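Local coordinates for protein BIFUNCTIONAL PROTEIN Proline utilization A (PutA) (PDB 5UX5) that oxidises proline to glutamate in two steps, using a FAD-dependent proline dehydrogenase and an NAD-dependent aldehyde dehydrogenase joined in one chain, at residues P555-S558 against E559-F563. Residues are numbered along the deposited sequence; the frame is centred on the assembly and turned at random.
Sequences PEVS and EAIDF
Val-557 turns CG1 anti to its own backbone N (chi1 173°), while Ile-561, one turn on, sets CG1 beside its N (chi1 -63°) and extends CD1 back, and the two branches meet obliquely, Val-557 CG1 lying 4.1 Å from Ile-561 CD1. This i to i+4 pair sits on one face of alpha-helix 550-574 in the aldehyde dehydrogenase part of the chain, with Val-557 against helix 535-544 and Ile-561 against helix 517-533. Backbone bonds of the same spacing carry the turn: Glu-559 N to Pro-555 O (2.9 Å), Ala-560 N to Glu-556 O (2.9 Å) and Ile-561 N to Val-557 O (3.0 Å). Polar ends pin other faces of the helix. Buried Glu-556 reaches Lys-548 by a salt bridge and takes the backbone N-H groups of Val-598 and Ala-599, tying the helix to the start of helix 599-611; Ser-558 OG bonds to Asp-471 and Arg-535. Asp-562, CG beside its own N, points its carboxylate back along the helix, where OD1 and OD2 hydrogen-bond to Ala-469 N and Asn-468 ND2. Ser-558 O itself accepts Asp-562 N at 2.8 Å, with an N-H...O angle of 165°.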
loop_
_atom_site.group_PDB
_atom_site.type_symbol
_atom_site.label_atom_id
_atom_site.label_comp_id
_atom_site.label_asym_id
_atom_site.label_seq_id
_atom_site.Cartn_x
_atom_site.Cartn_y
_atom_site.Cartn_z
ATOM N N PRO A 555 -3.365 2.884 -8.504
ATOM C CA PRO A 555 -3.686 3.708 -7.315
ATOM C C PRO A 555 -3.659 5.187 -7.606
ATOM O O PRO A 555 -4.307 5.964 -6.896
ATOM C CB PRO A 555 -2.591 3.345 -6.303
ATOM C CG PRO A 555 -2.012 2.101 -6.774
ATOM C CD PRO A 555 -2.156 2.075 -8.273
ATOM N N GLU A 556 -2.917 5.602 -8.634
ATOM C CA GLU A 556 -2.837 7.015 -8.974
ATOM C C GLU A 556 -4.150 7.517 -9.535
ATOM O O GLU A 556 -4.535 8.673 -9.292
ATOM C CB GLU A 556 -1.701 7.262 -9.970
ATOM C CG GLU A 556 -1.478 8.728 -10.169
ATOM C CD GLU A 556 -0.449 9.081 -11.200
ATOM O OE1 GLU A 556 0.495 8.292 -11.421
ATOM O OE2 GLU A 556 -0.572 10.189 -11.761
ATOM N N VAL A 557 -4.845 6.666 -10.297
ATOM C CA VAL A 557 -6.176 7.017 -10.773
ATOM C C VAL A 557 -7.129 7.127 -9.585
ATOM O O VAL A 557 -8.035 7.969 -9.562
ATOM C CB VAL A 557 -6.644 5.998 -11.831
ATOM C CG1 VAL A 557 -8.106 6.252 -12.223
ATOM C CG2 VAL A 557 -5.722 6.071 -13.043
ATOM N N SER A 558 -6.938 6.277 -8.579
ATOM C CA SER A 558 -7.749 6.410 -7.384
ATOM C C SER A 558 -7.460 7.719 -6.677
ATOM O O SER A 558 -8.398 8.392 -6.221
ATOM C CB SER A 558 -7.534 5.222 -6.463
ATOM O OG SER A 558 -8.058 4.086 -7.129
ATOM N N GLU A 559 -6.175 8.099 -6.593
ATOM C CA GLU A 559 -5.813 9.370 -5.987
ATOM C C GLU A 559 -6.482 10.525 -6.727
ATOM O O GLU A 559 -6.989 11.471 -6.103
ATOM C CB GLU A 559 -4.286 9.523 -5.950
ATOM C CG GLU A 559 -3.752 10.560 -4.930
ATOM C CD GLU A 559 -2.222 10.647 -4.869
ATOM O OE1 GLU A 559 -1.573 10.245 -5.838
ATOM O OE2 GLU A 559 -1.649 11.098 -3.851
ATOM N N ALA A 560 -6.500 10.467 -8.062
ATOM C CA ALA A 560 -7.103 11.557 -8.817
ATOM C C ALA A 560 -8.603 11.626 -8.561
ATOM O O ALA A 560 -9.179 12.715 -8.500
ATOM C CB ALA A 560 -6.812 11.399 -10.310
ATOM N N ILE A 561 -9.262 10.478 -8.428
ATOM C CA ILE A 561 -10.675 10.505 -8.081
ATOM C C ILE A 561 -10.872 11.019 -6.651
ATOM O O ILE A 561 -11.752 11.854 -6.385
ATOM C CB ILE A 561 -11.289 9.116 -8.329
ATOM C CG1 ILE A 561 -11.189 8.821 -9.830
ATOM C CG2 ILE A 561 -12.754 9.091 -7.910
ATOM C CD1 ILE A 561 -11.514 7.413 -10.275
ATOM N N ASP A 562 -10.050 10.548 -5.715
ATOM C CA ASP A 562 -10.170 10.994 -4.333
ATOM C C ASP A 562 -9.974 12.503 -4.199
ATOM O O ASP A 562 -10.665 13.144 -3.401
ATOM C CB ASP A 562 -9.181 10.248 -3.432
ATOM C CG ASP A 562 -9.580 8.793 -3.175
ATOM O OD1 ASP A 562 -10.668 8.353 -3.615
ATOM O OD2 ASP A 562 -8.791 8.083 -2.513
ATOM N N PHE A 563 -9.020 13.090 -4.938
ATOM C CA PHE A 563 -8.841 14.538 -4.834
ATOM C C PHE A 563 -10.139 15.274 -5.165
ATOM O O PHE A 563 -10.495 16.247 -4.491
ATOM C CB PHE A 563 -7.705 15.034 -5.723
ATOM C CG PHE A 563 -6.328 14.798 -5.154
ATOM C CD1 PHE A 563 -6.050 15.051 -3.822
ATOM C CD2 PHE A 563 -5.298 14.300 -5.969
ATOM C CE1 PHE A 563 -4.745 14.819 -3.297
ATOM C CE2 PHE A 563 -4.011 14.050 -5.459
ATOM C CZ PHE A 563 -3.727 14.300 -4.127
#